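Local coordinates for metallocarboxypeptidase (Trypanosoma cruzi, PDB 3DWC), which probably releases single amino acids other than proline from the C-terminal end of peptides, as a metal-dependent M32 carboxypeptidase, at residues Glu198-Phe207 with Gln329-Val340; Arg343-Ile351 with Met390-Thr398. All coordinates share one frame; numbering follows the deposited sequence.

Contact 1: residues Glu198-Phe207 with Gln329-Val340. With SO4 (sulfate ion), chain U.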
ATOM      1  N   GLU B 198     -11.196  20.729  43.182  1.00 44.66           N
ATOM      2  CA  GLU B 198     -10.452  19.472  43.290  1.00 44.43           C
ATOM      3  C   GLU B 198      -9.038  19.572  42.698  1.00 42.71           C
ATOM      4  O   GLU B 198      -8.832  20.158  41.612  1.00 41.91           O
ATOM      5  CB  GLU B 198     -11.188  18.334  42.578  1.00 44.61           C
ATOM      6  CG  GLU B 198     -12.440  17.832  43.299  1.00 47.18           C
ATOM      7  CD  GLU B 198     -13.012  16.584  42.646  1.00 46.85           C
ATOM      8  OE1 GLU B 198     -12.795  16.392  41.424  1.00 50.22           O
ATOM      9  OE2 GLU B 198     -13.684  15.792  43.360  1.00 52.90           O
ATOM     10  N   THR B 199      -8.083  18.957  43.396  1.00 41.32           N
ATOM     11  CA  THR B 199      -6.710  18.864  42.905  1.00 41.11           C
ATOM     12  C   THR B 199      -6.639  17.918  41.716  1.00 40.11           C
ATOM     13  O   THR B 199      -7.219  16.831  41.748  1.00 40.23           O
ATOM     14  CB  THR B 199      -5.728  18.346  43.967  1.00 41.51           C
ATOM     15  OG1 THR B 199      -5.763  19.203  45.123  1.00 41.26           O
ATOM     16  CG2 THR B 199      -4.280  18.298  43.374  1.00 40.94           C
ATOM     17  N   VAL B 200      -5.964  18.367  40.668  1.00 38.98           N
ATOM     18  CA  VAL B 200      -5.719  17.575  39.488  1.00 38.91           C
ATOM     19  C   VAL B 200      -4.202  17.629  39.206  1.00 38.77           C
ATOM     20  O   VAL B 200      -3.658  18.687  38.926  1.00 38.56           O
ATOM     21  CB  VAL B 200      -6.518  18.083  38.266  1.00 39.50           C
ATOM     22  CG1 VAL B 200      -6.244  17.197  37.050  1.00 39.15           C
ATOM     23  CG2 VAL B 200      -8.033  18.119  38.556  1.00 36.26           C
ATOM     24  N   LEU B 201      -3.541  16.475  39.303  1.00 37.61           N
ATOM     25  CA  LEU B 201      -2.126  16.348  38.980  1.00 36.33           C
ATOM     26  C   LEU B 201      -2.011  15.968  37.500  1.00 36.39           C
ATOM     27  O   LEU B 201      -2.549  14.927  37.058  1.00 35.15           O
ATOM     28  CB  LEU B 201      -1.483  15.296  39.855  1.00 35.42           C
ATOM     29  CG  LEU B 201      -1.751  15.383  41.361  1.00 36.43           C
ATOM     30  CD1 LEU B 201      -1.161  14.182  42.079  1.00 39.18           C
ATOM     31  CD2 LEU B 201      -1.192  16.673  41.963  1.00 36.58           C
ATOM     32  N   GLU B 202      -1.345  16.828  36.738  1.00 35.65           N
ATOM     33  CA  GLU B 202      -1.093  16.561  35.345  1.00 36.08           C
ATOM     34  C   GLU B 202       0.016  15.528  35.197  1.00 34.15           C
ATOM     35  O   GLU B 202       1.077  15.640  35.823  1.00 32.59           O
ATOM     36  CB  GLU B 202      -0.676  17.825  34.589  1.00 37.54           C
ATOM     37  CG  GLU B 202      -1.837  18.715  34.219  1.00 44.48           C
ATOM     38  CD  GLU B 202      -2.782  18.060  33.259  1.00 51.87           C
ATOM     39  OE1 GLU B 202      -3.986  18.053  33.580  1.00 57.23           O
ATOM     40  OE2 GLU B 202      -2.333  17.540  32.193  1.00 57.41           O
ATOM     41  N   PRO B 203      -0.216  14.530  34.355  1.00 32.36           N
ATOM     42  CA  PRO B 203       0.896  13.630  34.050  1.00 32.28           C
ATOM     43  C   PRO B 203       2.130  14.369  33.508  1.00 31.31           C
ATOM     44  O   PRO B 203       2.004  15.226  32.623  1.00 30.26           O
ATOM     45  CB  PRO B 203       0.296  12.702  33.006  1.00 31.40           C
ATOM     46  CG  PRO B 203      -1.185  12.705  33.347  1.00 31.01           C
ATOM     47  CD  PRO B 203      -1.453  14.126  33.663  1.00 32.88           C
ATOM     48  N   LYS B 204       3.303  14.025  34.041  1.00 31.27           N
ATOM     49  CA  LYS B 204       4.574  14.623  33.594  1.00 31.89           C
ATOM     50  C   LYS B 204       5.397  13.753  32.635  1.00 31.09           C
ATOM     51  O   LYS B 204       5.782  12.645  32.957  1.00 31.23           O
ATOM     52  CB  LYS B 204       5.400  14.998  34.826  1.00 32.70           C
ATOM     53  CG  LYS B 204       4.776  16.188  35.593  1.00 34.15           C
ATOM     54  CD  LYS B 204       4.749  15.984  37.097  1.00 35.01           C
ATOM     55  CE  LYS B 204       4.808  17.326  37.893  1.00 36.77           C
ATOM     56  NZ  LYS B 204       6.218  17.569  38.320  1.00 38.52           N
ATOM     57  N   GLY B 205       5.665  14.273  31.444  1.00 30.63           N
ATOM     58  CA  GLY B 205       6.513  13.599  30.465  1.00 30.59           C
ATOM     59  C   GLY B 205       8.011  13.796  30.699  1.00 29.77           C
ATOM     60  O   GLY B 205       8.412  14.407  31.688  1.00 27.65           O
ATOM     61  N   PRO B 206       8.855  13.271  29.790  1.00 29.59           N
ATOM     62  CA  PRO B 206       8.514  12.556  28.561  1.00 29.93           C
ATOM     63  C   PRO B 206       7.862  11.190  28.748  1.00 30.39           C
ATOM     64  O   PRO B 206       8.089  10.497  29.752  1.00 31.13           O
ATOM     65  CB  PRO B 206       9.853  12.414  27.819  1.00 29.73           C
ATOM     66  CG  PRO B 206      10.909  12.809  28.796  1.00 29.56           C
ATOM     67  CD  PRO B 206      10.308  13.478  29.954  1.00 28.93           C
ATOM     68  N   PHE B 207       7.009  10.848  27.781  1.00 30.64           N
ATOM     69  CA  PHE B 207       6.427   9.531  27.634  1.00 30.47           C
ATOM     70  C   PHE B 207       6.979   8.953  26.330  1.00 30.41           C
ATOM     71  O   PHE B 207       6.532   9.333  25.244  1.00 30.18           O
ATOM     72  CB  PHE B 207       4.902   9.653  27.591  1.00 30.61           C
ATOM     73  CG  PHE B 207       4.329  10.302  28.824  1.00 31.34           C
ATOM     74  CD1 PHE B 207       3.773  11.565  28.762  1.00 31.14           C
ATOM     75  CD2 PHE B 207       4.428   9.674  30.063  1.00 32.00           C
ATOM     76  CE1 PHE B 207       3.285  12.169  29.892  1.00 29.99           C
ATOM     77  CE2 PHE B 207       3.941  10.287  31.202  1.00 30.99           C
ATOM     78  CZ  PHE B 207       3.363  11.531  31.108  1.00 30.80           C
ATOM     79  N   GLN B 329       4.305   7.611  38.969  1.00 29.18           N
ATOM     80  CA  GLN B 329       4.348   9.012  39.359  1.00 29.67           C
ATOM     81  C   GLN B 329       3.018   9.328  39.987  1.00 29.23           C
ATOM     82  O   GLN B 329       2.079   8.589  39.771  1.00 29.34           O
ATOM     83  CB  GLN B 329       4.645   9.936  38.170  1.00 29.82           C
ATOM     84  CG  GLN B 329       3.795   9.739  36.937  1.00 29.00           C
ATOM     85  CD  GLN B 329       3.979  10.860  35.943  1.00 29.44           C
ATOM     86  OE1 GLN B 329       3.319  11.893  36.050  1.00 26.89           O
ATOM     87  NE2 GLN B 329       4.866  10.664  34.960  1.00 27.26           N
ATOM     88  N   PRO B 330       2.941  10.397  40.803  1.00 29.88           N
ATOM     89  CA  PRO B 330       1.745  10.751  41.570  1.00 29.83           C
ATOM     90  C   PRO B 330       0.457  10.893  40.754  1.00 29.35           C
ATOM     91  O   PRO B 330      -0.592  10.477  41.210  1.00 31.04           O
ATOM     92  CB  PRO B 330       2.149  12.083  42.217  1.00 29.83           C
ATOM     93  CG  PRO B 330       3.609  11.970  42.371  1.00 30.74           C
ATOM     94  CD  PRO B 330       4.056  11.319  41.115  1.00 30.82           C
ATOM     95  N   ALA B 331       0.556  11.418  39.539  1.00 29.55           N
ATOM     96  CA  ALA B 331      -0.594  11.548  38.636  1.00 29.63           C
ATOM     97  C   ALA B 331      -1.297  10.230  38.341  1.00 29.49           C
ATOM     98  O   ALA B 331      -2.477  10.250  37.984  1.00 29.64           O
ATOM     99  CB  ALA B 331      -0.152  12.200  37.291  1.00 28.37           C
ATOM    100  N   PHE B 332      -0.573   9.104  38.452  1.00 29.31           N
ATOM    101  CA  PHE B 332      -1.071   7.786  37.998  1.00 29.72           C
ATOM    102  C   PHE B 332      -1.866   6.999  39.047  1.00 30.24           C
ATOM    103  O   PHE B 332      -1.461   5.903  39.498  1.00 30.49           O
ATOM    104  CB  PHE B 332       0.068   6.903  37.492  1.00 29.02           C
ATOM    105  CG  PHE B 332       0.743   7.385  36.227  1.00 29.37           C
ATOM    106  CD1 PHE B 332       0.178   8.358  35.388  1.00 26.03           C
ATOM    107  CD2 PHE B 332       1.950   6.821  35.855  1.00 26.89           C
ATOM    108  CE1 PHE B 332       0.801   8.757  34.255  1.00 27.58           C
ATOM    109  CE2 PHE B 332       2.598   7.231  34.683  1.00 29.43           C
ATOM    110  CZ  PHE B 332       2.008   8.216  33.879  1.00 27.92           C
ATOM    111  N   THR B 333      -2.986   7.577  39.456  1.00 30.57           N
ATOM    112  CA  THR B 333      -3.921   6.914  40.362  1.00 30.49           C
ATOM    113  C   THR B 333      -5.245   6.951  39.617  1.00 30.28           C
ATOM    114  O   THR B 333      -5.429   7.796  38.771  1.00 31.25           O
ATOM    115  CB  THR B 333      -4.095   7.659  41.661  1.00 30.03           C
ATOM    116  OG1 THR B 333      -4.764   8.898  41.402  1.00 29.39           O
ATOM    117  CG2 THR B 333      -2.745   7.887  42.403  1.00 29.17           C
ATOM    118  N   SER B 334      -6.173   6.066  39.916  1.00 31.01           N
ATOM    119  CA  SER B 334      -7.423   6.055  39.156  1.00 31.75           C
ATOM    120  C   SER B 334      -8.292   7.275  39.403  1.00 32.02           C
ATOM    121  O   SER B 334      -8.997   7.736  38.510  1.00 31.75           O
ATOM    122  CB  SER B 334      -8.225   4.784  39.429  1.00 31.71           C
ATOM    123  OG  SER B 334      -8.589   4.705  40.782  1.00 35.35           O
ATOM    124  N   SER B 335      -8.293   7.765  40.635  1.00 32.32           N
ATOM    125  CA  SER B 335      -9.038   8.977  40.938  1.00 32.54           C
ATOM    126  C   SER B 335      -8.463  10.207  40.204  1.00 31.71           C
ATOM    127  O   SER B 335      -9.201  11.024  39.632  1.00 31.89           O
ATOM    128  CB  SER B 335      -9.032   9.222  42.462  1.00 33.42           C
ATOM    129  OG  SER B 335      -9.339  10.591  42.757  1.00 37.48           O
ATOM    130  N   ASN B 336      -7.151  10.361  40.208  1.00 30.36           N
ATOM    131  CA  ASN B 336      -6.583  11.498  39.498  1.00 30.18           C
ATOM    132  C   ASN B 336      -6.727  11.375  37.976  1.00 29.73           C
ATOM    133  O   ASN B 336      -7.075  12.348  37.320  1.00 30.58           O
ATOM    134  CB  ASN B 336      -5.115  11.726  39.849  1.00 29.86           C
ATOM    135  CG  ASN B 336      -4.572  12.945  39.167  1.00 29.14           C
ATOM    136  OD1 ASN B 336      -4.887  14.048  39.592  1.00 28.33           O
ATOM    137  ND2 ASN B 336      -3.805  12.773  38.079  1.00 24.32           N
ATOM    138  N   MET B 337      -6.530  10.188  37.403  1.00 29.34           N
ATOM    139  CA  MET B 337      -6.679  10.075  35.968  1.00 29.96           C
ATOM    140  C   MET B 337      -8.098  10.318  35.499  1.00 29.88           C
ATOM    141  O   MET B 337      -8.319  10.809  34.404  1.00 29.71           O
ATOM    142  CB  MET B 337      -6.147   8.751  35.439  1.00 30.05           C
ATOM    143  CG  MET B 337      -4.626   8.648  35.533  1.00 29.33           C
ATOM    144  SD  MET B 337      -3.736   9.936  34.656  1.00 29.30           S
ATOM    145  CE  MET B 337      -4.547   9.793  33.081  1.00 27.46           C
ATOM    146  N   LYS B 338      -9.076   9.922  36.289  1.00 31.84           N
ATOM    147  CA  LYS B 338     -10.453  10.298  35.979  1.00 31.89           C
ATOM    148  C   LYS B 338     -10.621  11.819  35.886  1.00 31.92           C
ATOM    149  O   LYS B 338     -11.331  12.338  35.027  1.00 31.24           O
ATOM    150  CB  LYS B 338     -11.413   9.714  37.013  1.00 32.16           C
ATOM    151  CG  LYS B 338     -12.862  10.049  36.734  1.00 33.07           C
ATOM    152  CD  LYS B 338     -13.767   9.344  37.744  1.00 34.27           C
ATOM    153  CE  LYS B 338     -15.100  10.019  37.877  1.00 37.48           C
ATOM    154  NZ  LYS B 338     -15.920   9.303  38.958  1.00 40.33           N
ATOM    155  N   ARG B 339      -9.956  12.541  36.771  1.00 33.13           N
ATOM    156  CA  ARG B 339     -10.077  14.001  36.805  1.00 33.79           C
ATOM    157  C   ARG B 339      -9.445  14.635  35.597  1.00 34.05           C
ATOM    158  O   ARG B 339      -9.990  15.579  35.050  1.00 34.72           O
ATOM    159  CB  ARG B 339      -9.496  14.565  38.095  1.00 34.32           C
ATOM    160  CG  ARG B 339     -10.550  14.729  39.127  1.00 38.04           C
ATOM    161  CD  ARG B 339     -10.358  14.004  40.414  1.00 42.09           C
ATOM    162  NE  ARG B 339      -9.728  14.786  41.430  1.00 42.94           N
ATOM    163  CZ  ARG B 339      -9.898  14.675  42.749  1.00 44.59           C
ATOM    164  NH1 ARG B 339     -10.749  13.827  43.317  1.00 46.27           N
ATOM    165  NH2 ARG B 339      -9.194  15.468  43.526  1.00 44.91           N
ATOM    166  N   VAL B 340      -8.311  14.081  35.169  1.00 34.11           N
ATOM    167  CA  VAL B 340      -7.631  14.495  33.943  1.00 33.50           C
ATOM    168  C   VAL B 340      -8.507  14.187  32.690  1.00 34.13           C
ATOM    169  O   VAL B 340      -8.795  15.061  31.893  1.00 34.23           O
ATOM    170  CB  VAL B 340      -6.243  13.780  33.830  1.00 32.48           C
ATOM    171  CG1 VAL B 340      -5.595  14.016  32.433  1.00 30.77           C
ATOM    172  CG2 VAL B 340      -5.318  14.201  34.984  1.00 29.84           C
TER
HETATM  173  S   SO4 U 611      -9.001  17.039  46.658  1.00 71.32           S
HETATM  174  O1  SO4 U 611      -8.290  16.135  47.573  1.00 70.95           O
HETATM  175  O2  SO4 U 611      -9.406  18.259  47.361  1.00 71.51           O
HETATM  176  O3  SO4 U 611      -8.127  17.421  45.555  1.00 70.48           O
HETATM  177  O4  SO4 U 611     -10.198  16.366  46.157  1.00 71.41           O
HETATM  178  O   HOH W   1      -5.848  14.347  41.972  1.00 20.14           O
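Leu201 and Ala331 bring their CA atoms within 5.1 Å of each other, as the extended loop 198-207 runs past the type I turn Gln329-Phe332 and the start of helix 334-341. Side-chain amides do the work that strand pairing does in a sheet. The Asn336 carboxamide, with CG anti to the backbone N (chi1 -177°), mimics a peptide unit: OD1 accepts from Leu201 N at 2.8 Å, and ND2 donates a hydrogen bond to Leu201 O at 2.7 Å, on a lone pair in the carbonyl plane. Its ND2 also donates to Ala331 O; three protein bonds and one from a water, which also donates to Thr199 O, hold the amide in its rotation. Gln329 repeats the device on Lys204, OE1 accepting from the backbone N of Lys204 at 2.9 Å in an almost straight bond (175°) and NE2 returning a bond to Lys204 O. At the far end, Arg339 grips Thr199 O side-on through NE and NH2, the NH2 bond being 3.0 Å. The carboxylate of Glu198 stacks over one face of this guanidinium, planes 17° apart, so the salt bridge is one of charge alone. A sulfate, probably from the crystallisation liquor, bridges Thr199 N and Arg339 NH2. Apolar contacts accompany the polar pairs. Pro203, between Leu201 and Lys204, sets CG 4.0 Å from Met337 SD and turns CD toward Val340 CG2; beyond Lys204, Phe207 CE2 comes up to the edge of the Phe332 ring, 3.9 Å from its CZ. The helix opens with Thr333 as N-cap, its OG1 accepting from Asn336 N, and the whole is a loop held by peptide-mimicking amides against a capped helix start, away from the metal site.

Contact 2: residues Arg343-Ile351 with Met390-Thr398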
ATOM      1  N   ARG B 343     -11.996  16.140  32.493  1.00 39.73           N
ATOM      2  CA  ARG B 343     -11.907  17.581  32.758  1.00 39.73           C
ATOM      3  C   ARG B 343     -12.740  18.352  31.746  1.00 37.93           C
ATOM      4  O   ARG B 343     -12.714  18.029  30.571  1.00 38.59           O
ATOM      5  CB  ARG B 343     -10.461  18.055  32.660  1.00 40.11           C
ATOM      6  CG  ARG B 343     -10.287  19.456  33.251  1.00 41.42           C
ATOM      7  CD  ARG B 343      -9.033  20.096  32.728  1.00 44.09           C
ATOM      8  NE  ARG B 343      -7.968  20.164  33.721  1.00 47.44           N
ATOM      9  CZ  ARG B 343      -6.849  19.435  33.728  1.00 50.10           C
ATOM     10  NH1 ARG B 343      -6.594  18.487  32.795  1.00 51.52           N
ATOM     11  NH2 ARG B 343      -5.967  19.664  34.697  1.00 50.64           N
ATOM     12  N   VAL B 344     -13.488  19.333  32.232  1.00 37.37           N
ATOM     13  CA  VAL B 344     -14.366  20.148  31.407  1.00 37.30           C
ATOM     14  C   VAL B 344     -13.783  21.546  31.311  1.00 37.43           C
ATOM     15  O   VAL B 344     -13.614  22.230  32.326  1.00 37.83           O
ATOM     16  CB  VAL B 344     -15.822  20.160  31.938  1.00 36.92           C
ATOM     17  CG1 VAL B 344     -16.659  21.151  31.163  1.00 35.30           C
ATOM     18  CG2 VAL B 344     -16.424  18.748  31.814  1.00 34.73           C
ATOM     19  N   SER B 345     -13.460  21.944  30.085  1.00 37.61           N
ATOM     20  CA  SER B 345     -12.857  23.250  29.818  1.00 38.36           C
ATOM     21  C   SER B 345     -13.223  23.740  28.424  1.00 38.11           C
ATOM     22  O   SER B 345     -12.618  23.334  27.440  1.00 38.35           O
ATOM     23  CB  SER B 345     -11.341  23.190  29.934  1.00 38.74           C
ATOM     24  OG  SER B 345     -10.886  24.522  30.030  1.00 42.48           O
ATOM     25  N   PRO B 346     -14.242  24.598  28.330  1.00 37.67           N
ATOM     26  CA  PRO B 346     -14.676  25.061  27.019  1.00 37.60           C
ATOM     27  C   PRO B 346     -13.590  25.810  26.287  1.00 36.99           C
ATOM     28  O   PRO B 346     -12.796  26.477  26.900  1.00 36.71           O
ATOM     29  CB  PRO B 346     -15.823  25.991  27.344  1.00 37.64           C
ATOM     30  CG  PRO B 346     -16.296  25.526  28.639  1.00 38.81           C
ATOM     31  CD  PRO B 346     -15.079  25.147  29.392  1.00 37.45           C
ATOM     32  N   GLY B 347     -13.568  25.661  24.979  1.00 37.06           N
ATOM     33  CA  GLY B 347     -12.607  26.325  24.134  1.00 37.27           C
ATOM     34  C   GLY B 347     -13.191  26.559  22.744  1.00 37.23           C
ATOM     35  O   GLY B 347     -14.353  26.300  22.483  1.00 36.66           O
ATOM     36  N   LEU B 348     -12.351  27.033  21.846  1.00 36.87           N
ATOM     37  CA  LEU B 348     -12.792  27.512  20.553  1.00 36.99           C
ATOM     38  C   LEU B 348     -12.714  26.481  19.470  1.00 36.58           C
ATOM     39  O   LEU B 348     -13.400  26.600  18.460  1.00 36.32           O
ATOM     40  CB  LEU B 348     -11.914  28.708  20.125  1.00 36.99           C
ATOM     41  CG  LEU B 348     -12.122  30.007  20.896  1.00 37.46           C
ATOM     42  CD1 LEU B 348     -11.250  31.175  20.315  1.00 35.34           C
ATOM     43  CD2 LEU B 348     -13.598  30.375  20.909  1.00 37.77           C
ATOM     44  N   ILE B 349     -11.852  25.484  19.656  1.00 36.56           N
ATOM     45  CA  ILE B 349     -11.577  24.512  18.607  1.00 36.80           C
ATOM     46  C   ILE B 349     -12.340  23.172  18.861  1.00 36.53           C
ATOM     47  O   ILE B 349     -12.032  22.450  19.769  1.00 35.56           O
ATOM     48  CB  ILE B 349     -10.054  24.224  18.493  1.00 36.44           C
ATOM     49  CG1 ILE B 349      -9.216  25.538  18.346  1.00 39.19           C
ATOM     50  CG2 ILE B 349      -9.782  23.259  17.315  1.00 36.15           C
ATOM     51  CD1 ILE B 349      -9.598  26.413  17.189  1.00 37.72           C
ATOM     52  N   ARG B 350     -13.312  22.897  18.006  1.00 37.14           N
ATOM     53  CA  ARG B 350     -14.024  21.628  17.937  1.00 38.24           C
ATOM     54  C   ARG B 350     -13.192  20.355  18.122  1.00 38.66           C
ATOM     55  O   ARG B 350     -13.570  19.516  18.930  1.00 38.75           O
ATOM     56  CB  ARG B 350     -14.825  21.525  16.633  1.00 37.54           C
ATOM     57  CG  ARG B 350     -15.722  20.268  16.573  1.00 37.55           C
ATOM     58  CD  ARG B 350     -16.321  20.015  15.236  1.00 37.90           C
ATOM     59  NE  ARG B 350     -15.288  19.896  14.221  1.00 39.43           N
ATOM     60  CZ  ARG B 350     -14.688  18.763  13.868  1.00 40.95           C
ATOM     61  NH1 ARG B 350     -15.037  17.601  14.422  1.00 42.48           N
ATOM     62  NH2 ARG B 350     -13.730  18.795  12.962  1.00 42.18           N
ATOM     63  N   ILE B 351     -12.075  20.179  17.407  1.00 39.61           N
ATOM     64  CA  ILE B 351     -11.321  18.884  17.529  1.00 39.93           C
ATOM     65  C   ILE B 351     -10.620  18.731  18.887  1.00 39.99           C
ATOM     66  O   ILE B 351     -10.193  17.631  19.274  1.00 40.88           O
ATOM     67  CB  ILE B 351     -10.280  18.626  16.385  1.00 39.96           C
ATOM     68  CG1 ILE B 351      -9.292  19.790  16.258  1.00 41.67           C
ATOM     69  CG2 ILE B 351     -10.958  18.427  15.074  1.00 40.25           C
ATOM     70  CD1 ILE B 351      -8.139  19.462  15.319  1.00 42.09           C
ATOM     71  N   MET B 390     -21.408  30.844  19.537  1.00 37.72           N
ATOM     72  CA  MET B 390     -20.265  30.482  20.396  1.00 38.34           C
ATOM     73  C   MET B 390     -20.399  31.090  21.792  1.00 38.88           C
ATOM     74  O   MET B 390     -20.189  30.399  22.799  1.00 39.54           O
ATOM     75  CB  MET B 390     -18.925  30.900  19.747  1.00 38.18           C
ATOM     76  CG  MET B 390     -18.401  29.939  18.680  1.00 36.41           C
ATOM     77  SD  MET B 390     -18.002  28.242  19.260  1.00 36.15           S
ATOM     78  CE  MET B 390     -16.715  28.560  20.495  1.00 31.63           C
ATOM     79  N   LYS B 391     -20.752  32.371  21.848  1.00 39.18           N
ATOM     80  CA  LYS B 391     -21.039  33.049  23.112  1.00 39.28           C
ATOM     81  C   LYS B 391     -22.215  32.396  23.804  1.00 38.67           C
ATOM     82  O   LYS B 391     -22.209  32.203  25.005  1.00 37.65           O
ATOM     83  CB  LYS B 391     -21.386  34.533  22.890  1.00 39.77           C
ATOM     84  CG  LYS B 391     -20.228  35.413  22.421  1.00 41.16           C
ATOM     85  CD  LYS B 391     -20.699  36.687  21.693  1.00 41.11           C
ATOM     86  CE  LYS B 391     -21.386  37.692  22.619  1.00 43.61           C
ATOM     87  NZ  LYS B 391     -21.819  38.971  21.929  1.00 42.91           N
ATOM     88  N   SER B 392     -23.236  32.061  23.032  1.00 38.55           N
ATOM     89  CA  SER B 392     -24.473  31.567  23.612  1.00 38.66           C
ATOM     90  C   SER B 392     -24.342  30.162  24.192  1.00 38.45           C
ATOM     91  O   SER B 392     -24.850  29.870  25.285  1.00 38.47           O
ATOM     92  CB  SER B 392     -25.563  31.574  22.550  1.00 38.90           C
ATOM     93  OG  SER B 392     -26.788  31.237  23.142  1.00 40.54           O
ATOM     94  N   TYR B 393     -23.702  29.281  23.432  1.00 37.79           N
ATOM     95  CA  TYR B 393     -23.596  27.883  23.801  1.00 37.67           C
ATOM     96  C   TYR B 393     -22.412  27.594  24.707  1.00 37.68           C
ATOM     97  O   TYR B 393     -22.555  26.863  25.678  1.00 37.65           O
ATOM     98  CB  TYR B 393     -23.516  27.015  22.541  1.00 36.78           C
ATOM     99  CG  TYR B 393     -24.730  27.127  21.625  1.00 35.45           C
ATOM    100  CD1 TYR B 393     -25.982  27.454  22.122  1.00 35.64           C
ATOM    101  CD2 TYR B 393     -24.628  26.851  20.276  1.00 34.95           C
ATOM    102  CE1 TYR B 393     -27.096  27.541  21.278  1.00 37.03           C
ATOM    103  CE2 TYR B 393     -25.750  26.924  19.422  1.00 36.02           C
ATOM    104  CZ  TYR B 393     -26.975  27.274  19.941  1.00 35.49           C
ATOM    105  OH  TYR B 393     -28.087  27.360  19.112  1.00 35.34           O
ATOM    106  N   LEU B 394     -21.259  28.189  24.398  1.00 38.81           N
ATOM    107  CA  LEU B 394     -19.988  27.895  25.094  1.00 39.01           C
ATOM    108  C   LEU B 394     -19.425  29.061  25.921  1.00 39.42           C
ATOM    109  O   LEU B 394     -18.380  28.911  26.554  1.00 40.32           O
ATOM    110  CB  LEU B 394     -18.941  27.470  24.070  1.00 38.73           C
ATOM    111  CG  LEU B 394     -19.182  26.109  23.416  1.00 39.27           C
ATOM    112  CD1 LEU B 394     -18.604  26.057  22.021  1.00 39.49           C
ATOM    113  CD2 LEU B 394     -18.601  24.981  24.265  1.00 39.27           C
ATOM    114  N   GLY B 395     -20.087  30.215  25.902  1.00 39.60           N
ATOM    115  CA  GLY B 395     -19.631  31.387  26.654  1.00 39.73           C
ATOM    116  C   GLY B 395     -18.344  32.029  26.142  1.00 40.22           C
ATOM    117  O   GLY B 395     -17.681  32.756  26.882  1.00 39.86           O
ATOM    118  N   LEU B 396     -18.006  31.794  24.877  1.00 40.28           N
ATOM    119  CA  LEU B 396     -16.780  32.332  24.303  1.00 40.91           C
ATOM    120  C   LEU B 396     -17.029  33.123  23.033  1.00 41.13           C
ATOM    121  O   LEU B 396     -17.888  32.761  22.239  1.00 40.34           O
ATOM    122  CB  LEU B 396     -15.820  31.192  23.994  1.00 41.05           C
ATOM    123  CG  LEU B 396     -15.355  30.362  25.191  1.00 41.42           C
ATOM    124  CD1 LEU B 396     -14.468  29.252  24.679  1.00 40.02           C
ATOM    125  CD2 LEU B 396     -14.623  31.237  26.236  1.00 41.65           C
ATOM    126  N   GLU B 397     -16.241  34.191  22.856  1.00 42.29           N
ATOM    127  CA  GLU B 397     -16.294  35.068  21.676  1.00 42.72           C
ATOM    128  C   GLU B 397     -15.283  34.685  20.607  1.00 42.77           C
ATOM    129  O   GLU B 397     -14.154  34.313  20.920  1.00 42.05           O
ATOM    130  CB  GLU B 397     -15.964  36.510  22.061  1.00 43.06           C
ATOM    131  CG  GLU B 397     -16.974  37.187  22.961  1.00 44.26           C
ATOM    132  CD  GLU B 397     -16.769  38.693  23.028  1.00 45.46           C
ATOM    133  OE1 GLU B 397     -17.547  39.346  23.760  1.00 46.76           O
ATOM    134  OE2 GLU B 397     -15.850  39.222  22.336  1.00 47.78           O
ATOM    135  N   THR B 398     -15.686  34.870  19.346  1.00 43.11           N
ATOM    136  CA  THR B 398     -14.824  34.696  18.176  1.00 42.41           C
ATOM    137  C   THR B 398     -14.780  35.912  17.239  1.00 42.60           C
ATOM    138  O   THR B 398     -14.055  35.882  16.240  1.00 41.36           O
ATOM    139  CB  THR B 398     -15.295  33.491  17.326  1.00 42.88           C
ATOM    140  OG1 THR B 398     -16.609  33.751  16.809  1.00 42.81           O
ATOM    141  CG2 THR B 398     -15.309  32.200  18.153  1.00 39.38           C
TER
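Leu348 meets Met390, Leu396 and Thr398 where the loop 343-351 lies against the end of helix 382-394 and the loop residues that follow it, in a contact that is apolar throughout. One branch of Leu348 does most of the touching: CD2 lies 3.6 Å from Met390 CE, 3.7 Å from Thr398 CG2 and 3.9 Å from Leu396 CB. The methionine and leucine side chains meet at a slant, whereas Leu348 and Thr398 lie alongside each other, pointing opposite ways. Bends at chi2 and chi3 (-63° and -61°) fold the Met390 chain back and present its terminal methyl to the leucine. Pro346 joins in more loosely, its CB lying 4.3 Å from Leu394 CD2.

Contacts between side chain and backbone form the second group. Leu396 CD1 rests on the bare backbone of Gly347, 3.5 Å from its CA. The CE of Met390 also approaches Gly347 O at 3.8 Å, and the carbonyl of Glu397 stands near Leu348 CD2. The interface is therefore held by packing alone.

Gly395, with positive phi (69°), departs from the right-handed helical conformation; the chain turns there, and Leu396 and Thr398 come to the same leucine methyl that Met390 meets from within the helix. Beyond the two segments, Met390 touches Leu364 and Leu394 touches His361, both on helix 358-374, while Pro346 packs on Gln190 of helix 168-196. The loop that connects helices 334-341 and 358-374 is thus laid against the C-terminal end of helix 382-394, among three helices of this largely helical fold.

How the contacts relate
The two contacts come in series: contact 1 closes at Val340, and contact 2 opens at Arg343 just beyond the end of helix 334-341. Their centres lie 24 Å apart, yet they meet through Arg343, whose NH1 forms a salt bridge of 2.8 Å with Glu202 OE1 and whose NH2 packs against Val200 CG1. Helix 168-196 leads into the loop of contact 1 and also touches contact 2, through Gln190 against Pro346. The chain on the two sides of helix 334-341 is thus joined to the rest of the helical body in different ways, largely by polar bonds in contact 1 and by apolar packing in contact 2, both away from the cobalt site.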